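Local coordinates for hypothetical protein (ST2072) (Sulfolobus tokodaii, PDB 1VE0), which is of unknown function but binds zinc ions and belongs to the UPF0047 (YjbQ) family, at residues 47-52 against 115-120. Residues are numbered along the deposited sequence; the frame is centred on the assembly and turned at random.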
loop_
_atom_site.group_PDB
_atom_site.type_symbol
_atom_site.label_atom_id
_atom_site.label_comp_id
_atom_site.label_asym_id
_atom_site.label_seq_id
_atom_site.Cartn_x
_atom_site.Cartn_y
_atom_site.Cartn_z
ATOM N N ALA A 47 8.956 -3.746 6.187
ATOM C CA ALA A 47 7.725 -3.690 5.413
ATOM C C ALA A 47 7.379 -5.020 4.758
ATOM O O ALA A 47 8.184 -5.959 4.770
ATOM C CB ALA A 47 7.838 -2.607 4.355
ATOM N N ILE A 48 6.172 -5.088 4.194
ATOM C CA ILE A 48 5.676 -6.296 3.529
ATOM C C ILE A 48 5.363 -5.962 2.073
ATOM O O ILE A 48 4.770 -4.924 1.786
ATOM C CB ILE A 48 4.346 -6.824 4.187
ATOM C CG1 ILE A 48 4.588 -7.271 5.639
ATOM C CG2 ILE A 48 3.769 -7.981 3.369
ATOM C CD1 ILE A 48 5.523 -8.476 5.801
ATOM N N ILE A 49 5.790 -6.825 1.158
ATOM C CA ILE A 49 5.509 -6.645 -0.262
ATOM C C ILE A 49 5.108 -8.014 -0.774
ATOM O O ILE A 49 5.404 -9.017 -0.120
ATOM C CB ILE A 49 6.755 -6.217 -1.108
ATOM C CG1 ILE A 49 7.815 -7.333 -1.093
ATOM C CG2 ILE A 49 7.346 -4.911 -0.591
ATOM C CD1 ILE A 49 9.015 -7.051 -1.984
ATOM N N ILE A 50 4.404 -8.046 -1.907
ATOM C CA ILE A 50 4.030 -9.304 -2.553
ATOM C C ILE A 50 4.739 -9.246 -3.902
ATOM O O ILE A 50 4.378 -8.435 -4.753
ATOM C CB ILE A 50 2.512 -9.431 -2.845
ATOM C CG1 ILE A 50 1.690 -9.196 -1.582
ATOM C CG2 ILE A 50 2.206 -10.834 -3.416
ATOM C CD1 ILE A 50 2.048 -10.108 -0.427
ATOM N N ASN A 51 5.757 -10.081 -4.098
ATOM C CA ASN A 51 6.459 -10.078 -5.368
ATOM C C ASN A 51 7.246 -11.362 -5.619
ATOM O O ASN A 51 7.048 -12.353 -4.932
ATOM C CB ASN A 51 7.365 -8.847 -5.456
ATOM C CG ASN A 51 7.409 -8.270 -6.858
ATOM O OD1 ASN A 51 8.194 -8.712 -7.693
ATOM N ND2 ASN A 51 6.541 -7.295 -7.132
ATOM N N GLU A 52 8.144 -11.352 -6.598
ATOM C CA GLU A 52 8.886 -12.574 -6.900
ATOM C C GLU A 52 10.115 -12.727 -6.015
ATOM O O GLU A 52 10.905 -11.795 -5.858
ATOM C CB GLU A 52 9.280 -12.610 -8.384
ATOM C CG GLU A 52 9.915 -13.932 -8.810
ATOM C CD GLU A 52 10.305 -13.971 -10.282
ATOM O OE1 GLU A 52 10.970 -14.945 -10.692
ATOM O OE2 GLU A 52 9.944 -13.040 -11.031
ATOM N N ILE A 115 6.751 -11.398 0.895
ATOM C CA ILE A 115 8.105 -11.105 1.341
ATOM C C ILE A 115 8.224 -10.052 2.436
ATOM O O ILE A 115 7.588 -8.998 2.361
ATOM C CB ILE A 115 8.946 -10.633 0.128
ATOM C CG1 ILE A 115 8.999 -11.749 -0.922
ATOM C CG2 ILE A 115 10.338 -10.211 0.579
ATOM C CD1 ILE A 115 9.380 -11.275 -2.304
ATOM N N LEU A 116 9.038 -10.335 3.455
ATOM C CA LEU A 116 9.273 -9.338 4.506
ATOM C C LEU A 116 10.586 -8.630 4.155
ATOM O O LEU A 116 11.588 -9.284 3.905
ATOM C CB LEU A 116 9.396 -9.992 5.889
ATOM C CG LEU A 116 10.002 -9.116 7.004
ATOM C CD1 LEU A 116 9.108 -7.926 7.294
ATOM C CD2 LEU A 116 10.174 -9.945 8.258
ATOM N N LEU A 117 10.569 -7.298 4.117
ATOM C CA LEU A 117 11.766 -6.519 3.806
ATOM C C LEU A 117 12.200 -5.842 5.099
ATOM O O LEU A 117 11.415 -5.145 5.742
ATOM C CB LEU A 117 11.490 -5.467 2.712
ATOM C CG LEU A 117 11.170 -5.973 1.287
ATOM C CD1 LEU A 117 10.994 -4.762 0.353
ATOM C CD2 LEU A 117 12.309 -6.869 0.762
ATOM N N GLU A 118 13.451 -6.077 5.474
ATOM C CA GLU A 118 14.043 -5.555 6.704
ATOM C C GLU A 118 15.037 -4.452 6.357
ATOM O O GLU A 118 15.866 -4.617 5.465
ATOM C CB GLU A 118 14.748 -6.715 7.423
ATOM C CG GLU A 118 15.634 -6.356 8.608
ATOM C CD GLU A 118 14.863 -5.808 9.782
ATOM O OE1 GLU A 118 14.519 -4.605 9.744
ATOM O OE2 GLU A 118 14.593 -6.581 10.737
ATOM N N PHE A 119 14.948 -3.327 7.062
ATOM C CA PHE A 119 15.843 -2.205 6.821
ATOM C C PHE A 119 16.557 -1.773 8.094
ATOM O O PHE A 119 17.353 -0.846 8.060
ATOM C CB PHE A 119 15.063 -1.011 6.254
ATOM C CG PHE A 119 14.192 -1.364 5.078
ATOM C CD1 PHE A 119 12.811 -1.443 5.220
ATOM C CD2 PHE A 119 14.757 -1.658 3.844
ATOM C CE1 PHE A 119 12.005 -1.814 4.148
ATOM C CE2 PHE A 119 13.957 -2.033 2.763
ATOM C CZ PHE A 119 12.583 -2.110 2.919
ATOM N N ASP A 120 16.265 -2.440 9.209
ATOM C CA ASP A 120 16.879 -2.098 10.493
ATOM C C ASP A 120 17.176 -3.352 11.322
ATOM O O ASP A 120 16.941 -3.373 12.534
ATOM C CB ASP A 120 15.951 -1.174 11.296
ATOM C CG ASP A 120 16.649 -0.537 12.501
ATOM O OD1 ASP A 120 15.964 -0.188 13.486
ATOM O OD2 ASP A 120 17.883 -0.373 12.455
#
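Ile115 loses the most surface here, followed by Ile49 and Ala47. Ile49 and Ile115 form an antiparallel hydrogen-bonded pair. Ile115 N gives a nearly straight bond to Ile49 O (2.9 Å), which it meets almost along the C=O axis. Ile49 N returns one to Ile115 O at 3.1 Å. The two side chains cross obliquely. Ile49 holds CG1 in the crowded position between its backbone N and carbonyl carbon (chi1 64°), and this CG1 lies 3.7 Å from Ile115 CB. The same branch carries CD1 on to Leu117, whose CD1 also touches Ile49 CG2 (3.8 Å). Ile115 has CG1 anti to its carbonyl carbon, and its CD1 reaches along strand 46-51 to Asn51 O (3.7 Å).

Strands 46-51 and 113-118 are neighbours in a small antiparallel sheet, with 17-20 on the far side of 113-118. On one face, Ile49 packs on Ile93 of helix 84-93 and Ile115 on Met58 of helix 55-68. Ala47 pairs with Leu117 through two bonds, of which Leu117 N to Ala47 O is the straighter (2.8 Å, 176° at the hydrogen). Just past the strand end, CE1 of the Phe119 ring lies 4.2 Å from Ala47 CB. On the other face, Ile48 CD1 meets Leu116 CD1 at 3.9 Å. At the end of strand 46-51, Asn51 OD1 accepts a hydrogen bond from Glu52 N, above its carbonyl plane. It also bonds to His87 of a second subunit. Glu52, a zinc ligand in a structure of this protein though not zinc-bound here, packs on the same His87, consistent with a metal site shared between subunits.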